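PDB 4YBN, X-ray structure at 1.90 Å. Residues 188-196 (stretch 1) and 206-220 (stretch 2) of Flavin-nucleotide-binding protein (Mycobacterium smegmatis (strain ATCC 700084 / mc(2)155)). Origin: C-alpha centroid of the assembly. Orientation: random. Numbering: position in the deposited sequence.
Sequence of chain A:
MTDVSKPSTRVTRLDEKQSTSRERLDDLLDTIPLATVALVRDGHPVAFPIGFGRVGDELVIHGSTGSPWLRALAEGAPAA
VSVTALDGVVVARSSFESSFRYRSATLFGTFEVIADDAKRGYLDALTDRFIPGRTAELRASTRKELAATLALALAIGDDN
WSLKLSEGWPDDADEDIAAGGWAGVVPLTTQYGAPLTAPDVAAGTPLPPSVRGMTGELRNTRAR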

# COMPACT_ATOMS: atom_id res chain seq x y z
N LEU A 188 -0.13 12.12 -6.96
CA LEU A 188 -0.82 11.64 -5.75
C LEU A 188 0.08 11.89 -4.56
O LEU A 188 1.28 11.63 -4.60
N THR A 189 -0.51 12.47 -3.51
CA THR A 189 0.20 12.69 -2.26
C THR A 189 -0.69 12.27 -1.11
O THR A 189 -1.91 12.30 -1.20
N THR A 190 -0.05 11.88 -0.02
CA THR A 190 -0.73 11.47 1.16
C THR A 190 -0.34 12.45 2.20
O THR A 190 0.84 12.72 2.39
N GLN A 191 -1.35 13.05 2.84
CA GLN A 191 -1.16 14.13 3.76
C GLN A 191 -1.91 13.95 5.07
O GLN A 191 -3.00 13.42 5.08
N TYR A 192 -1.32 14.48 6.14
CA TYR A 192 -1.96 14.54 7.44
C TYR A 192 -3.04 15.65 7.42
O TYR A 192 -2.79 16.73 6.95
N GLY A 193 -4.24 15.34 7.90
CA GLY A 193 -5.27 16.32 8.18
C GLY A 193 -5.13 16.97 9.56
O GLY A 193 -4.28 16.61 10.37
N ALA A 194 -5.96 17.99 9.80
CA ALA A 194 -6.00 18.65 11.11
C ALA A 194 -6.37 17.58 12.14
O ALA A 194 -7.24 16.75 11.87
N PRO A 195 -5.71 17.58 13.30
CA PRO A 195 -6.02 16.53 14.24
C PRO A 195 -7.38 16.62 14.89
O PRO A 195 -7.94 17.71 15.08
N LEU A 196 -7.92 15.45 15.16
CA LEU A 196 -9.26 15.34 15.80
C LEU A 196 -9.07 14.91 17.24
O LEU A 196 -8.55 13.85 17.50
N PRO A 206 -3.93 21.17 25.06
CA PRO A 206 -3.18 21.43 23.83
C PRO A 206 -2.72 20.23 23.06
O PRO A 206 -2.67 19.11 23.62
N LEU A 207 -2.30 20.47 21.83
CA LEU A 207 -1.68 19.40 21.06
C LEU A 207 -0.28 19.23 21.56
O LEU A 207 0.39 20.20 21.71
N PRO A 208 0.18 17.98 21.71
CA PRO A 208 1.54 17.75 22.04
C PRO A 208 2.49 18.09 20.91
O PRO A 208 2.10 18.12 19.74
N PRO A 209 3.75 18.41 21.24
CA PRO A 209 4.64 18.87 20.16
C PRO A 209 4.80 17.87 19.08
O PRO A 209 4.83 18.22 17.92
N SER A 210 4.86 16.59 19.46
CA SER A 210 5.02 15.55 18.49
C SER A 210 3.88 15.54 17.51
O SER A 210 4.06 15.28 16.33
N VAL A 211 2.68 15.83 18.00
CA VAL A 211 1.57 15.77 17.11
C VAL A 211 1.56 17.03 16.26
O VAL A 211 1.11 16.99 15.13
N ARG A 212 2.08 18.14 16.78
CA ARG A 212 2.18 19.38 16.00
C ARG A 212 3.05 19.20 14.78
O ARG A 212 2.75 19.74 13.72
N GLY A 213 4.07 18.36 14.92
CA GLY A 213 4.90 17.88 13.80
C GLY A 213 4.26 17.04 12.71
O GLY A 213 4.78 16.96 11.57
N MET A 214 3.15 16.41 13.02
CA MET A 214 2.47 15.53 12.06
C MET A 214 1.65 16.39 11.08
O MET A 214 0.45 16.46 11.14
N THR A 215 2.38 17.10 10.24
CA THR A 215 1.79 17.94 9.25
C THR A 215 2.59 17.78 7.92
O THR A 215 3.77 17.41 7.93
N GLY A 216 1.96 18.10 6.82
CA GLY A 216 2.56 17.91 5.48
C GLY A 216 2.31 16.50 5.00
O GLY A 216 1.38 15.79 5.43
N GLU A 217 3.23 16.06 4.16
CA GLU A 217 3.13 14.76 3.58
C GLU A 217 3.63 13.70 4.53
O GLU A 217 4.63 13.82 5.22
N LEU A 218 2.86 12.65 4.54
CA LEU A 218 3.06 11.52 5.41
C LEU A 218 4.49 11.08 5.34
O LEU A 218 4.98 10.89 4.23
N ARG A 219 5.16 10.93 6.51
CA ARG A 219 6.50 10.28 6.59
C ARG A 219 6.58 9.22 7.73
O ARG A 219 5.65 9.08 8.52
N ASN A 220 7.66 8.44 7.74
CA ASN A 220 7.90 7.39 8.76
C ASN A 220 9.24 7.66 9.57
O ASN A 220 9.99 6.71 9.89

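The aromatic ring of Tyr192 packs against the segment that follows the helix residues 209-212, with Met214 over one ring face: Met214 CB sits 4.1 Å from the centroid of the Tyr192 ring and only 5° off its normal, a CH-pi contact of nearly ideal geometry. Tyr192 points toward stretch 2 with chi1 m (-66°) and has more of its surface covered by the other stretch than any other residue here. Met214 (m, t, p) leaves its backbone sideways, and with chi3 at 82° the terminal methyl stays on the same side of the ring plane as CB, out past the ring margin, Met214 CE lying 3.8 Å from Tyr192 CE1. The ring then runs on toward Leu218 (t, p), whose CD1 is 3.8 Å from Tyr192 OH, while the Tyr192 OH to Arg219 O distance is 3.4 Å. The Arg219 side chain itself points away.

The backbones meet in a single beta bridge, Gln191 with Glu217. Leu218 N donates to Thr190 O (3.0 Å) and Tyr192 N donates to Gly216 O (3.1 Å), both nearly straight, so the backbones are clamped on the two sides of the bridged pair. Gly216 has phi/psi of 85/-152, where a CB would be jammed against the carbonyl O of the preceding residue; the backbone alone calls for glycine.

Beside the bridge, smaller contacts add to the packing. Thr190 (m) and Leu218 both leave sideways and meet through methyls, Thr190 CG2 to Leu218 CD2 at 3.7 Å; Thr190 OG1 is hydrogen-bonded elsewhere in the structure. Gln191, its chi1 off-well at -110°, brings CG to 3.2 Å from Gly216 O and to 4.1 Å from Glu217 CG. Glu217 (m, t) points away overall, yet its extended chain carries OE2 to 3.6 Å from the CG2 methyl of Thr189 (p), which points toward stretch 2.

Farther along, Pro195 points toward stretch 2 and makes a small apolar patch: its CB is 4.1 Å from CD2 of Leu207 (m, t), and its CG is 4.1 Å from CG1 of Val211 (t). Between this patch and the bridge, Gly193 has no side chain and that of Ala194 points away, so neither packs against stretch 2; water helps to join the stretches here. Water 1 donates to Tyr192 O (2.9 Å), accepts from Gly216 N (2.5 Å) and hydrogen-bonds to Thr215 OG1 (2.8 Å), engaging the hydroxyl of Thr215 (t), whose CA-to-CB bond points away from stretch 1. Water 2 donates to both Gly193 O (2.8 Å) and Met214 O (2.6 Å), linking the backbones where the strand has given way to loop.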

# COMPACT_ATOMS: atom_id res chain seq x y z
CB LEU A 188 -1.16 10.17 -5.86
CG LEU A 188 -2.31 9.86 -6.81
CD1 LEU A 188 -2.32 8.44 -7.36
CD2 LEU A 188 -3.67 10.17 -6.19
CB THR A 189 0.60 14.15 -2.05
OG1 THR A 189 -0.57 14.95 -2.02
CG2 THR A 189 1.46 14.66 -3.20
CB THR A 190 -0.40 10.01 1.49
OG1 THR A 190 -1.02 9.19 0.48
CG2 THR A 190 -0.98 9.61 2.83
CB GLN A 191 -1.61 15.43 3.11
CG GLN A 191 -0.42 16.32 2.81
CD GLN A 191 -0.78 17.31 1.73
OE1 GLN A 191 -0.81 16.96 0.54
NE2 GLN A 191 -1.09 18.55 2.14
CB TYR A 192 -0.95 14.89 8.51
CG TYR A 192 0.13 13.88 8.80
CD1 TYR A 192 -0.18 12.70 9.42
CD2 TYR A 192 1.46 14.12 8.42
CE1 TYR A 192 0.80 11.76 9.68
CE2 TYR A 192 2.43 13.21 8.67
CZ TYR A 192 2.09 12.03 9.30
OH TYR A 192 3.11 11.10 9.55
CB ALA A 194 -7.08 19.77 11.10
CB PRO A 195 -4.96 16.64 15.29
CG PRO A 195 -3.86 17.49 14.67
CD PRO A 195 -4.60 18.42 13.77
CB LEU A 196 -10.10 14.32 15.08
CG LEU A 196 -10.30 14.61 13.58
CD1 LEU A 196 -10.85 13.34 12.93
CD2 LEU A 196 -11.23 15.77 13.34
CB PRO A 206 -1.94 22.18 24.33
CG PRO A 206 -1.81 21.71 25.70
CD PRO A 206 -3.18 21.60 26.23
CB LEU A 207 -1.57 19.73 19.62
CG LEU A 207 -2.76 19.78 18.73
CD1 LEU A 207 -2.28 20.25 17.37
CD2 LEU A 207 -3.45 18.42 18.67
CB PRO A 208 1.61 16.25 22.37
CG PRO A 208 0.27 15.69 22.28
CD PRO A 208 -0.64 16.75 21.68
CB PRO A 209 5.98 19.07 20.88
CG PRO A 209 5.56 19.48 22.24
CD PRO A 209 4.36 18.62 22.57
CB SER A 210 5.09 14.18 19.16
OG SER A 210 3.89 13.81 19.82
CB VAL A 211 0.26 15.66 17.85
CG1 VAL A 211 -0.93 15.81 16.92
CG2 VAL A 211 0.19 14.34 18.55
CB ARG A 212 2.73 20.54 16.86
CG ARG A 212 1.93 20.76 18.11
CD ARG A 212 2.12 22.13 18.74
NE ARG A 212 3.52 22.36 19.10
CZ ARG A 212 3.96 22.46 20.35
NH1 ARG A 212 3.11 22.33 21.37
NH2 ARG A 212 5.25 22.66 20.58
CB MET A 214 1.58 14.50 12.81
CG MET A 214 2.47 13.52 13.58
SD MET A 214 1.42 12.56 14.66
CE MET A 214 0.85 11.33 13.49
CB THR A 215 1.81 19.40 9.76
OG1 THR A 215 0.81 20.15 9.06
CG2 THR A 215 3.21 20.02 9.62
CB GLU A 217 3.89 14.67 2.27
CG GLU A 217 3.27 15.52 1.18
CD GLU A 217 4.04 15.43 -0.13
OE1 GLU A 217 4.90 14.54 -0.30
OE2 GLU A 217 3.76 16.25 -1.00
CB LEU A 218 2.20 10.39 4.87
CG LEU A 218 2.61 8.99 5.23
CD1 LEU A 218 2.27 8.78 6.70
CD2 LEU A 218 2.00 7.98 4.26
CB ARG A 219 7.67 11.32 6.60
CG ARG A 219 7.99 11.81 5.19
CD ARG A 219 9.40 12.32 5.01
NE ARG A 219 10.50 11.34 5.06
CZ ARG A 219 11.68 11.59 5.64
NH1 ARG A 219 11.87 12.74 6.28
NH2 ARG A 219 12.67 10.68 5.63
CB ASN A 220 7.87 5.99 8.09
CG ASN A 220 7.57 4.86 9.08
OD1 ASN A 220 7.13 5.13 10.20
ND2 ASN A 220 7.77 3.58 8.64
O HOH W 1 -0.48 18.48 7.21
O HOH W 2 -1.89 17.62 11.36